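Local coordinates for protein class D beta-lactamase (Fusobacterium nucleatum subsp. polymorphum, PDB 4IED) that probably hydrolyses the ring of beta-lactam antibiotics, giving substituted beta-amino acids, at residues T30-D35 against E156-L161; N63-L68 against L169-E174; S167-P170 against N175-Q178; Y222-N227 against E245-I250. All blocks are in the same frame, centred on the assembly; numbering follows the deposited sequence.

In the fold
Contacts 1 and 4 lie on opposite faces of the antiparallel sheet, on neighbouring strands 29-35 and 221-229: helix 154-165 packs on one face in contact 1, and helix 238-249 packs on the other in contact 4. Contacts 2 and 3 belong to the helical part and share Leu-169, Pro-170 and helix 173-182; Leu-169 also touches Leu-160, which links them to the helix of contact 1. Contacts 1 and 2 are buried and apolar, one built on valine methyls, the other on a leucine over a phenylalanine ring. Contact 4 is aromatic and partly buried. Contact 3, also partly buried, is the polar one, with a glutamine among backbone groups and a water bridge.

Contact 1 (T30-D35 against E156-L161); sequences TFVVYD and EQVKLL
Val-158 sets its two methyl groups against two alternate residues of the strand, Val-32 and Tyr-34. The closer meeting is at Tyr-34, where Val-158 CG1 presses on the CB methylene at 3.5 Å. The other methyl serves Val-32: Val-158 CG2 lies 3.9 Å from Val-32 CG1 and 3.7 Å from the carbonyl O of Val-32, so it rests partly on side chain and partly on backbone. With Val-158 CG1 opposite its own backbone N across the CA-CB bond (chi1 169°), the fork is spread along the strand, one prong for each residue. Tyr-34 gives only the root of its side chain. Its CG is swung opposite the backbone N (chi1 177°), which carries the ring off past the helix, and its hydroxyl is hydrogen-bonded to Asp-39.

This is helix-on-sheet packing in the alpha/beta core of the penicillin-binding transpeptidase and serine beta-lactamase fold, with helix 154-165 lying against the antiparallel sheet. The strand alternates as a strand must: Val-32 and Tyr-34 have their CB atoms directed at this helix, whereas Phe-31 and Val-33 serve the opposite face, where they meet helix 238-249. Next along the sheet, strand 221-229 pairs with the strand through backbone hydrogen bonds, Val-32 to Ala-225 and Tyr-34 to Ser-223, and Val-158 touches Ala-225 as well, so it spans two strands. The strand ends at Asp-35, which has been seen to bind magnesium together with Asn-38; here the Asp-35 carboxylate accepts hydrogen bonds from Asn-38 and Asn-220.

Contact 2 (N63-L68 against L169-E174); sequences NTLIGL and LPFKLE
Leu-65 is the bump here, and the hollow that receives it is formed by Phe-171 and Leu-169. Its CD2 methyl sits over the face of the Phe-171 ring as a CH-pi contact, 3.9 Å from the centroid and 14° off the ring normal. The branch point and second methyl settle on the same residue: Leu-65 CG is 3.8 Å from Phe-171 CD2, and Leu-65 CD1 comes to 4.0 Å from Phe-171 CB. Leu-169 supplies another wall, its CD1 meeting Leu-65 CD2 at 4.0 Å. Leu-65 can lay its fork along the ring because CG stands opposite the backbone N (chi1 -176°). Ile-66 adds a looser touch, CG1 to Phe-171 CE2 at 4.4 Å.

The shape of the receiving chain comes from an inverse gamma turn centred on Pro-170, with a weak hydrogen bond from Phe-171 N to Leu-169 O. The turn leaves the proline on the exposed side while the residues before and after it both direct their CB atoms at the helix.

Helix 62-69 follows the carboxylated lysine at position 60, a hallmark of class D enzymes, whose backbone O is hydrogen-bonded to Thr-64 OG1. Around the hollow, Phe-171 touches Leu-130 of helix 108-130 and Leu-169 packs on Leu-160, Leu-163 and Leu-164 of helix 154-165. Lys-172, the N-cap of helix 173-182, donates its backbone N-H to Glu-69 at the end of helix 62-69.

Contact 3 (S167-P170 against N175-Q178); sequences SKLP and NQEQ
A single water joins Ser-167 to Glu-177 and is the clear polar link between the loop and the helix. Ser-167 OG donates to the water at 2.6 Å, and the water in turn donates to Glu-177 OE1 at 2.7 Å. Glu-177 bends at its second torsion (chi2 61°), which turns the carboxylate back toward the serine. Direct approach is longer: Ser-167 OG and Glu-177 OE1 are 3.9 Å apart.

Packing falls mainly to Gln-176, which runs out from the helix as a straight arm (chi2 176°) and puts its terminal amide among the backbone groups of 167-169. Along the way its CB lies 3.8 Å from Ser-167 OG. The amide carbon CD then comes to 3.7 Å from Ser-167 CA and 4.0 Å from Leu-169 CB, with Leu-169 O also at 3.7 Å. The end of this buried side chain thus lies among main-chain groups, with Leu-169 CB flanking it.

Backbone geometry explains why the loop turns here. Ser-167, at positive phi, is the C' residue of a Schellman motif ending helix 154-165, with Lys-168 N bonded to Leu-163 O and Ser-167 N to Leu-164 O. The chain then passes through the turn at Pro-170 into helix 173-182. Gln-176 also touches Leu-164 of the first helix and Phe-171 of the connecting turn, while Asn-175 and Gln-178 lie against Leu-68 of helix 62-69.

Contact 4 (Y222-N227 against E245-I250); sequences YSFAIN and EYFKNI
Phe-247 drives its ring between Tyr-222 and Phe-224, two residues on the same face of the strand. Against Tyr-222 it is an offset edge-to-face pair: the edge of Phe-247 is toward the tyrosine face, the centroids are 5.8 Å apart and the planes stand at 68°. The tightest touch lies at the tyrosine root, where Phe-247 CE1 is 3.5 Å from Tyr-222 CB. On its other flank Phe-247 CE2 meets Phe-224 CD2 at 4.0 Å, the two rings oblique at 61°. Phe-224 holds CG between its backbone N and carbonyl carbon (chi1 67°), the crowded position, which sets its CD2 beside Phe-247. Ile-250 adds a methyl at the margin, CD1 to Tyr-222 CE2 at 4.3 Å.

The three rings form an aromatic cluster where the C-terminal helix of this beta-lactamase fold, 238-249, packs on the antiparallel sheet. Strand residues alternate, so Ser-223 and Ala-225 turn to the other face, toward helix 154-165, where Ser-223 touches Asn-162 and Ala-225 touches Ala-154.

Farther out, Tyr-246 lays CD2 over the centre of the Phe-247 ring, 3.9 Å above its plane, and Val-33 and Ile-215 from the strands on either side of 221-229 also touch Phe-247. Phe-211 meets the Phe-224 ring, and Tyr-222 rests on Val-252 past the helix end and on Asp-35, a residue seen to bind magnesium. Two residues before Phe-247, Glu-245, in one of its two conformers, forms salt bridges with Arg-24 and Lys-25 of helix 16-25.

Contact 1 (T30-D35 against E156-L161)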
loop_
_atom_site.group_PDB
_atom_site.type_symbol
_atom_site.label_atom_id
_atom_site.label_comp_id
_atom_site.label_asym_id
_atom_site.label_seq_id
_atom_site.Cartn_x
_atom_site.Cartn_y
_atom_site.Cartn_z
ATOM N N THR A 30 8.292 -9.293 8.020
ATOM C CA THR A 30 8.687 -8.172 8.781
ATOM C C THR A 30 7.447 -7.296 9.049
ATOM O O THR A 30 6.450 -7.332 8.295
ATOM C CB THR A 30 9.715 -7.311 7.967
ATOM O OG1 THR A 30 10.203 -6.230 8.808
ATOM C CG2 THR A 30 9.140 -6.714 6.641
ATOM N N PHE A 31 7.539 -6.465 10.103
ATOM C CA PHE A 31 6.439 -5.566 10.435
ATOM C C PHE A 31 7.037 -4.327 11.104
ATOM O O PHE A 31 7.880 -4.423 11.975
ATOM C CB PHE A 31 5.542 -6.347 11.395
ATOM C CG PHE A 31 4.182 -5.690 11.801
ATOM C CD1 PHE A 31 3.640 -4.618 11.172
ATOM C CD2 PHE A 31 3.507 -6.212 12.933
ATOM C CE1 PHE A 31 2.422 -4.118 11.589
ATOM C CE2 PHE A 31 2.305 -5.646 13.393
ATOM C CZ PHE A 31 1.833 -4.623 12.698
ATOM N N VAL A 32 6.666 -3.150 10.597
ATOM C CA VAL A 32 7.065 -1.873 11.159
ATOM C C VAL A 32 5.855 -1.057 11.445
ATOM O O VAL A 32 5.005 -0.931 10.608
ATOM C CB VAL A 32 7.948 -1.112 10.129
ATOM C CG1 VAL A 32 8.439 0.187 10.691
ATOM C CG2 VAL A 32 9.114 -1.996 9.742
ATOM N N VAL A 33 5.857 -0.471 12.637
ATOM C CA VAL A 33 4.863 0.513 13.018
ATOM C C VAL A 33 5.602 1.768 13.499
ATOM O O VAL A 33 6.441 1.679 14.367
ATOM C CB VAL A 33 3.893 0.026 14.082
ATOM C CG1 VAL A 33 2.963 1.188 14.553
ATOM C CG2 VAL A 33 3.126 -1.216 13.616
ATOM N N TYR A 34 5.235 2.936 12.942
ATOM C CA TYR A 34 5.758 4.260 13.366
ATOM C C TYR A 34 4.664 4.929 14.168
ATOM O O TYR A 34 3.534 5.110 13.660
ATOM C CB TYR A 34 6.195 5.130 12.220
ATOM C CG TYR A 34 6.667 6.533 12.629
ATOM C CD1 TYR A 34 7.824 6.692 13.357
ATOM C CD2 TYR A 34 5.900 7.675 12.344
ATOM C CE1 TYR A 34 8.234 7.958 13.773
ATOM C CE2 TYR A 34 6.305 8.920 12.713
ATOM C CZ TYR A 34 7.485 9.070 13.374
ATOM O OH TYR A 34 7.922 10.296 13.819
ATOM N N ASP A 35 5.009 5.278 15.406
ATOM C CA ASP A 35 4.145 6.043 16.320
ATOM C C ASP A 35 4.539 7.499 16.272
ATOM O O ASP A 35 5.616 7.836 16.749
ATOM C CB ASP A 35 4.354 5.401 17.710
ATOM C CG ASP A 35 3.629 6.111 18.863
ATOM O OD1 ASP A 35 3.366 7.374 18.765
ATOM O OD2 ASP A 35 3.470 5.470 19.925
ATOM N N GLU A 156 10.521 2.078 4.174
ATOM C CA GLU A 156 10.299 3.107 3.221
ATOM C C GLU A 156 8.829 3.349 3.077
ATOM O O GLU A 156 8.419 4.527 2.943
ATOM C CB GLU A 156 10.972 2.665 1.873
ATOM C CG GLU A 156 12.465 2.921 1.844
ATOM C CD GLU A 156 13.150 2.327 0.679
ATOM O OE1 GLU A 156 12.696 1.436 -0.044
ATOM O OE2 GLU A 156 14.357 2.787 0.517
ATOM N N GLN A 157 8.011 2.310 3.015
ATOM C CA GLN A 157 6.542 2.473 2.902
ATOM C C GLN A 157 6.057 3.273 4.124
ATOM O O GLN A 157 5.249 4.220 3.968
ATOM C CB GLN A 157 5.838 1.158 2.868
ATOM C CG GLN A 157 6.123 0.299 1.631
ATOM C CD GLN A 157 4.975 0.132 0.696
ATOM O OE1 GLN A 157 4.829 -0.999 0.014
ATOM N NE2 GLN A 157 4.161 1.085 0.559
ATOM N N VAL A 158 6.463 2.924 5.328
ATOM C CA VAL A 158 6.025 3.596 6.555
ATOM C C VAL A 158 6.376 5.063 6.500
ATOM O O VAL A 158 5.579 5.909 6.912
ATOM C CB VAL A 158 6.609 2.857 7.774
ATOM C CG1 VAL A 158 6.382 3.719 9.041
ATOM C CG2 VAL A 158 5.947 1.515 7.934
ATOM N N LYS A 159 7.588 5.393 6.047
ATOM C CA LYS A 159 7.980 6.813 5.970
ATOM C C LYS A 159 7.057 7.593 5.059
ATOM O O LYS A 159 6.571 8.691 5.400
ATOM C CB LYS A 159 9.454 6.938 5.585
ATOM C CG LYS A 159 10.440 6.478 6.661
ATOM C CD LYS A 159 11.916 6.712 6.414
ATOM C CE LYS A 159 12.800 6.034 7.510
ATOM N NZ LYS A 159 14.286 5.960 7.148
ATOM N N LEU A 160 6.720 7.020 3.903
ATOM C CA LEU A 160 5.837 7.656 2.975
ATOM C C LEU A 160 4.425 7.825 3.528
ATOM O O LEU A 160 3.742 8.858 3.345
ATOM C CB LEU A 160 5.739 6.946 1.651
ATOM C CG LEU A 160 6.854 7.113 0.665
ATOM C CD1 LEU A 160 6.750 6.028 -0.415
ATOM C CD2 LEU A 160 6.879 8.489 0.093
ATOM N N LEU A 161 3.954 6.808 4.228
ATOM C CA LEU A 161 2.566 6.782 4.722
ATOM C C LEU A 161 2.434 7.756 5.893
ATOM O O LEU A 161 1.405 8.390 6.029
ATOM C CB LEU A 161 2.192 5.364 5.123
ATOM C CG LEU A 161 1.991 4.484 3.916
ATOM C CD1 LEU A 161 2.036 3.000 4.320
ATOM C CD2 LEU A 161 0.707 4.732 3.084
#

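Contact 2 (N63-L68 against L169-E174)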
loop_
_atom_site.group_PDB
_atom_site.type_symbol
_atom_site.label_atom_id
_atom_site.label_comp_id
_atom_site.label_asym_id
_atom_site.label_seq_id
_atom_site.Cartn_x
_atom_site.Cartn_y
_atom_site.Cartn_z
ATOM N N ASN A 63 0.317 5.390 -7.246
ATOM C CA ASN A 63 -0.097 5.533 -8.601
ATOM C C ASN A 63 -1.313 6.512 -8.641
ATOM O O ASN A 63 -1.338 7.431 -9.509
ATOM C CB ASN A 63 -0.394 4.128 -9.182
ATOM C CG ASN A 63 -0.433 4.084 -10.700
ATOM O OD1 ASN A 63 -0.255 5.045 -11.420
ATOM N ND2 ASN A 63 -0.686 2.861 -11.249
ATOM N N THR A 64 -2.260 6.335 -7.734
ATOM C CA THR A 64 -3.420 7.249 -7.717
ATOM C C THR A 64 -2.976 8.709 -7.482
ATOM O O THR A 64 -3.403 9.619 -8.210
ATOM C CB THR A 64 -4.360 6.922 -6.554
ATOM O OG1 THR A 64 -4.771 5.507 -6.632
ATOM C CG2 THR A 64 -5.616 7.794 -6.601
ATOM N N LEU A 65 -2.018 8.900 -6.541
ATOM C CA LEU A 65 -1.579 10.289 -6.222
ATOM C C LEU A 65 -0.920 10.924 -7.399
ATOM O O LEU A 65 -1.199 12.076 -7.755
ATOM C CB LEU A 65 -0.666 10.218 -5.037
ATOM C CG LEU A 65 -0.164 11.483 -4.466
ATOM C CD1 LEU A 65 -1.265 12.450 -3.989
ATOM C CD2 LEU A 65 0.878 11.314 -3.400
ATOM N N ILE A 66 -0.047 10.195 -8.104
ATOM C CA ILE A 66 0.589 10.737 -9.271
ATOM C C ILE A 66 -0.395 10.990 -10.391
ATOM O O ILE A 66 -0.321 11.991 -11.126
ATOM C CB ILE A 66 1.692 9.787 -9.784
ATOM C CG1 ILE A 66 2.798 9.649 -8.710
ATOM C CG2 ILE A 66 2.287 10.224 -11.066
ATOM C CD1 ILE A 66 3.719 8.440 -8.892
ATOM N N GLY A 67 -1.384 10.134 -10.583
ATOM C CA GLY A 67 -2.424 10.392 -11.571
ATOM C C GLY A 67 -3.246 11.634 -11.325
ATOM O O GLY A 67 -3.517 12.368 -12.238
ATOM N N LEU A 68 -3.640 11.803 -10.050
ATOM C CA LEU A 68 -4.330 13.053 -9.702
ATOM C C LEU A 68 -3.470 14.250 -9.930
ATOM O O LEU A 68 -3.978 15.260 -10.462
ATOM C CB LEU A 68 -4.769 13.009 -8.238
ATOM C CG LEU A 68 -5.851 11.948 -7.885
ATOM C CD1 LEU A 68 -5.888 11.835 -6.368
ATOM C CD2 LEU A 68 -7.197 12.310 -8.543
ATOM N N LEU A 169 3.321 15.335 1.923
ATOM C CA LEU A 169 4.064 15.027 0.702
ATOM C C LEU A 169 4.004 16.250 -0.239
ATOM O O LEU A 169 3.114 17.079 -0.113
ATOM C CB LEU A 169 3.533 13.765 0.008
ATOM C CG LEU A 169 3.665 12.484 0.776
ATOM C CD1 LEU A 169 2.879 11.346 0.121
ATOM C CD2 LEU A 169 5.163 12.095 0.822
ATOM N N PRO A 170 4.927 16.301 -1.205
ATOM C CA PRO A 170 4.949 17.487 -2.105
ATOM C C PRO A 170 3.989 17.432 -3.273
ATOM O O PRO A 170 4.388 17.415 -4.466
ATOM C CB PRO A 170 6.419 17.467 -2.612
ATOM C CG PRO A 170 6.802 16.052 -2.644
ATOM C CD PRO A 170 6.117 15.415 -1.421
ATOM N N PHE A 171 2.719 17.328 -2.954
ATOM C CA PHE A 171 1.571 17.071 -3.884
ATOM C C PHE A 171 0.449 17.979 -3.371
ATOM O O PHE A 171 0.416 18.381 -2.185
ATOM C CB PHE A 171 1.131 15.642 -3.871
ATOM C CG PHE A 171 2.099 14.732 -4.572
ATOM C CD1 PHE A 171 3.284 14.273 -3.968
ATOM C CD2 PHE A 171 1.875 14.314 -5.893
ATOM C CE1 PHE A 171 4.190 13.503 -4.675
ATOM C CE2 PHE A 171 2.775 13.535 -6.562
ATOM C CZ PHE A 171 3.973 13.134 -5.935
ATOM N N LYS A 172 -0.493 18.276 -4.233
ATOM C CA LYS A 172 -1.601 19.134 -3.843
ATOM C C LYS A 172 -2.322 18.564 -2.640
ATOM O O LYS A 172 -2.609 17.353 -2.548
ATOM C CB LYS A 172 -2.641 19.381 -4.950
ATOM C CG LYS A 172 -3.246 20.764 -4.855
ATOM C CD LYS A 172 -4.154 21.094 -6.065
ATOM C CE LYS A 172 -3.357 20.963 -7.363
ATOM N NZ LYS A 172 -2.527 22.156 -7.639
ATOM N N LEU A 173 -2.724 19.403 -1.688
ATOM C CA LEU A 173 -3.476 18.957 -0.557
ATOM C C LEU A 173 -4.761 18.180 -0.921
ATOM O O LEU A 173 -5.040 17.153 -0.303
ATOM C CB LEU A 173 -3.830 20.176 0.306
ATOM C CG LEU A 173 -2.878 20.637 1.361
ATOM C CD1 LEU A 173 -1.571 19.921 1.678
ATOM C CD2 LEU A 173 -3.175 22.099 1.835
ATOM N N GLU A 174 -5.471 18.590 -1.925
ATOM C CA GLU A 174 -6.751 17.961 -2.218
ATOM C C GLU A 174 -6.476 16.617 -2.864
ATOM O O GLU A 174 -7.310 15.819 -2.777
ATOM C CB GLU A 174 -7.762 18.788 -3.056
ATOM C CG GLU A 174 -7.447 20.211 -3.170
ATOM C CD GLU A 174 -6.702 20.276 -4.479
ATOM O OE1 GLU A 174 -6.665 21.359 -5.132
ATOM O OE2 GLU A 174 -6.328 19.128 -4.789
#

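Contact 3 (S167-P170 against N175-Q178)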
loop_
_atom_site.group_PDB
_atom_site.type_symbol
_atom_site.label_atom_id
_atom_site.label_comp_id
_atom_site.label_asym_id
_atom_site.label_seq_id
_atom_site.Cartn_x
_atom_site.Cartn_y
_atom_site.Cartn_z
ATOM N N SER A 167 -0.780 14.841 5.029
ATOM C CA SER A 167 -0.765 15.700 3.821
ATOM C C SER A 167 0.551 16.455 3.737
ATOM O O SER A 167 0.606 17.586 3.265
ATOM C CB SER A 167 -1.985 16.627 3.753
ATOM O OG SER A 167 -3.156 15.783 3.590
ATOM N N LYS A 168 1.652 15.788 4.044
ATOM C CA LYS A 168 2.988 16.419 4.037
ATOM C C LYS A 168 3.864 16.043 2.865
ATOM O O LYS A 168 5.019 16.457 2.771
ATOM C CB LYS A 168 3.746 16.102 5.360
ATOM C CG LYS A 168 3.239 16.942 6.522
ATOM C CD LYS A 168 3.995 16.537 7.756
ATOM C CE LYS A 168 3.508 17.404 8.910
ATOM N NZ LYS A 168 3.862 18.823 8.901
ATOM N N LEU A 169 3.321 15.335 1.923
ATOM C CA LEU A 169 4.064 15.027 0.702
ATOM C C LEU A 169 4.004 16.250 -0.239
ATOM O O LEU A 169 3.114 17.079 -0.113
ATOM C CB LEU A 169 3.533 13.765 0.008
ATOM C CG LEU A 169 3.665 12.484 0.776
ATOM C CD1 LEU A 169 2.879 11.346 0.121
ATOM C CD2 LEU A 169 5.163 12.095 0.822
ATOM N N PRO A 170 4.927 16.301 -1.205
ATOM C CA PRO A 170 4.949 17.487 -2.105
ATOM C C PRO A 170 3.989 17.432 -3.273
ATOM O O PRO A 170 4.388 17.415 -4.466
ATOM C CB PRO A 170 6.419 17.467 -2.612
ATOM C CG PRO A 170 6.802 16.052 -2.644
ATOM C CD PRO A 170 6.117 15.415 -1.421
ATOM N N ASN A 175 -5.320 16.402 -3.475
ATOM C CA ASN A 175 -5.028 15.108 -4.035
ATOM C C ASN A 175 -4.619 14.132 -2.944
ATOM O O ASN A 175 -5.070 12.969 -2.946
ATOM C CB ASN A 175 -3.924 15.238 -5.074
ATOM C CG ASN A 175 -4.387 16.059 -6.295
ATOM O OD1 ASN A 175 -5.571 16.079 -6.504
ATOM N ND2 ASN A 175 -3.487 16.653 -7.097
ATOM N N GLN A 176 -3.815 14.593 -1.962
ATOM C CA GLN A 176 -3.519 13.751 -0.821
ATOM C C GLN A 176 -4.785 13.391 -0.075
ATOM O O GLN A 176 -4.981 12.245 0.348
ATOM C CB GLN A 176 -2.453 14.365 0.093
ATOM C CG GLN A 176 -1.147 14.594 -0.613
ATOM C CD GLN A 176 -0.119 15.281 0.238
ATOM O OE1 GLN A 176 0.123 16.563 0.088
ATOM N NE2 GLN A 176 0.469 14.573 1.133
ATOM N N GLU A 177 -5.679 14.343 0.069
ATOM C CA GLU A 177 -6.968 14.097 0.792
ATOM C C GLU A 177 -7.793 12.954 0.111
ATOM O O GLU A 177 -8.390 12.125 0.755
ATOM C CB GLU A 177 -7.818 15.385 0.897
ATOM C CG GLU A 177 -8.870 15.341 1.994
ATOM C CD GLU A 177 -8.153 15.148 3.393
ATOM O OE1 GLU A 177 -7.014 15.687 3.625
ATOM O OE2 GLU A 177 -8.812 14.616 4.250
ATOM N N GLN A 178 -7.853 13.013 -1.209
ATOM C CA GLN A 178 -8.541 12.035 -1.991
ATOM C C GLN A 178 -7.968 10.665 -1.793
ATOM O O GLN A 178 -8.698 9.669 -1.575
ATOM C CB GLN A 178 -8.548 12.403 -3.447
ATOM C CG GLN A 178 -9.506 13.477 -3.838
ATOM C CD GLN A 178 -9.343 13.790 -5.261
ATOM O OE1 GLN A 178 -9.737 13.062 -6.168
ATOM N NE2 GLN A 178 -8.638 14.860 -5.510
HETATM O O HOH W 1 -5.058 17.112 2.490
#

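Contact 4 (Y222-N227 against E245-I250)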
loop_
_atom_site.group_PDB
_atom_site.type_symbol
_atom_site.label_atom_id
_atom_site.label_comp_id
_atom_site.label_asym_id
_atom_site.label_seq_id
_atom_site.Cartn_x
_atom_site.Cartn_y
_atom_site.Cartn_z
ATOM N N TYR A 222 -0.561 6.053 13.619
ATOM C CA TYR A 222 0.317 4.876 13.567
ATOM C C TYR A 222 0.417 4.432 12.152
ATOM O O TYR A 222 -0.560 3.938 11.599
ATOM C CB TYR A 222 -0.235 3.743 14.452
ATOM C CG TYR A 222 -0.506 4.132 15.875
ATOM C CD1 TYR A 222 -1.738 4.720 16.192
ATOM C CD2 TYR A 222 0.404 3.868 16.912
ATOM C CE1 TYR A 222 -2.078 5.091 17.468
ATOM C CE2 TYR A 222 0.071 4.347 18.192
ATOM C CZ TYR A 222 -1.148 4.933 18.457
ATOM O OH TYR A 222 -1.495 5.396 19.778
ATOM N N SER A 223 1.590 4.630 11.527
ATOM C CA SER A 223 1.751 4.221 10.138
ATOM C C SER A 223 2.411 2.836 10.154
ATOM O O SER A 223 3.246 2.537 11.011
ATOM C CB SER A 223 2.665 5.164 9.417
ATOM O OG SER A 223 1.980 6.433 9.265
ATOM N N PHE A 224 2.005 1.974 9.251
ATOM C CA PHE A 224 2.462 0.570 9.337
ATOM C C PHE A 224 2.638 -0.018 7.954
ATOM O O PHE A 224 2.113 0.355 6.933
ATOM C CB PHE A 224 1.473 -0.297 10.106
ATOM C CG PHE A 224 0.141 -0.491 9.393
ATOM C CD1 PHE A 224 -0.038 -1.528 8.444
ATOM C CD2 PHE A 224 -0.933 0.322 9.708
ATOM C CE1 PHE A 224 -1.226 -1.695 7.803
ATOM C CE2 PHE A 224 -2.138 0.135 9.051
ATOM C CZ PHE A 224 -2.261 -0.854 8.093
ATOM N N ALA A 225 3.549 -1.024 7.971
ATOM C CA ALA A 225 3.781 -2.007 6.864
ATOM C C ALA A 225 4.191 -3.375 7.342
ATOM O O ALA A 225 5.121 -3.470 8.152
ATOM C CB ALA A 225 4.848 -1.471 5.927
ATOM N N ILE A 226 3.471 -4.357 6.808
ATOM C CA ILE A 226 3.841 -5.769 7.017
ATOM C C ILE A 226 4.048 -6.345 5.643
ATOM O O ILE A 226 3.372 -6.042 4.669
ATOM C CB ILE A 226 2.757 -6.527 7.798
ATOM C CG1 ILE A 226 3.245 -7.955 8.235
ATOM C CG2 ILE A 226 1.441 -6.662 7.053
ATOM C CD1 ILE A 226 2.307 -8.524 9.265
ATOM N N ASN A 227 5.065 -7.199 5.566
ATOM C CA ASN A 227 5.137 -8.170 4.425
ATOM C C ASN A 227 5.560 -9.521 4.932
ATOM O O ASN A 227 6.206 -9.691 5.941
ATOM C CB ASN A 227 5.979 -7.627 3.243
ATOM C CG ASN A 227 7.464 -7.510 3.537
ATOM O OD1 ASN A 227 8.147 -8.456 3.816
ATOM N ND2 ASN A 227 8.000 -6.292 3.346
ATOM N N GLU A 245 -4.088 -7.731 15.183
ATOM C CA GLU A 245 -3.803 -8.321 16.494
ATOM C C GLU A 245 -2.860 -7.374 17.246
ATOM O O GLU A 245 -3.021 -7.134 18.440
ATOM C CB GLU A 245 -3.232 -9.753 16.335
ATOM C CG GLU A 245 -4.328 -10.776 16.003
ATOM C CD GLU A 245 -3.931 -12.240 15.919
ATOM O OE1 GLU A 245 -3.088 -12.676 16.736
ATOM O OE2 GLU A 245 -4.605 -12.947 15.058
ATOM N N TYR A 246 -1.846 -6.823 16.582
ATOM C CA TYR A 246 -0.953 -5.894 17.250
ATOM C C TYR A 246 -1.725 -4.657 17.702
ATOM O O TYR A 246 -1.557 -4.190 18.860
ATOM C CB TYR A 246 0.186 -5.452 16.283
ATOM C CG TYR A 246 1.026 -4.313 16.839
ATOM C CD1 TYR A 246 1.985 -4.583 17.761
ATOM C CD2 TYR A 246 0.828 -3.007 16.457
ATOM C CE1 TYR A 246 2.766 -3.610 18.388
ATOM C CE2 TYR A 246 1.575 -1.984 17.096
ATOM C CZ TYR A 246 2.541 -2.297 18.012
ATOM O OH TYR A 246 3.348 -1.327 18.612
ATOM N N PHE A 247 -2.541 -4.063 16.831
ATOM C CA PHE A 247 -3.261 -2.830 17.233
ATOM C C PHE A 247 -4.347 -3.070 18.284
ATOM O O PHE A 247 -4.622 -2.160 19.068
ATOM C CB PHE A 247 -3.751 -2.067 16.036
ATOM C CG PHE A 247 -2.662 -1.346 15.304
ATOM C CD1 PHE A 247 -2.039 -0.230 15.908
ATOM C CD2 PHE A 247 -2.299 -1.692 14.040
ATOM C CE1 PHE A 247 -1.026 0.400 15.330
ATOM C CE2 PHE A 247 -1.238 -1.002 13.422
ATOM C CZ PHE A 247 -0.658 0.063 14.052
ATOM N N LYS A 248 -4.819 -4.318 18.420
ATOM C CA LYS A 248 -5.743 -4.644 19.518
ATOM C C LYS A 248 -4.906 -4.747 20.810
ATOM O O LYS A 248 -5.361 -4.231 21.888
ATOM C CB LYS A 248 -6.468 -5.944 19.221
ATOM C CG LYS A 248 -7.651 -5.731 18.242
ATOM C CD LYS A 248 -8.428 -6.942 17.859
ATOM C CE LYS A 248 -7.652 -8.063 17.135
ATOM N NZ LYS A 248 -8.472 -9.259 16.989
ATOM N N ASN A 249 -3.695 -5.323 20.764
ATOM C CA ASN A 249 -2.796 -5.442 21.925
ATOM C C ASN A 249 -2.447 -4.099 22.574
ATOM O O ASN A 249 -2.334 -3.989 23.775
ATOM C CB ASN A 249 -1.496 -6.142 21.502
ATOM C CG ASN A 249 -0.556 -6.382 22.676
ATOM O OD1 ASN A 249 0.513 -5.771 22.782
ATOM N ND2 ASN A 249 -0.914 -7.280 23.512
ATOM N N ILE A 250 -2.318 -3.085 21.746
ATOM C CA ILE A 250 -1.987 -1.773 22.185
ATOM C C ILE A 250 -3.216 -0.846 22.294
ATOM O O ILE A 250 -3.104 0.366 22.493
ATOM C CB ILE A 250 -0.829 -1.095 21.456
ATOM C CG1 ILE A 250 -1.130 -0.843 19.991
ATOM C CG2 ILE A 250 0.460 -1.894 21.516
ATOM C CD1 ILE A 250 -0.236 0.235 19.399
#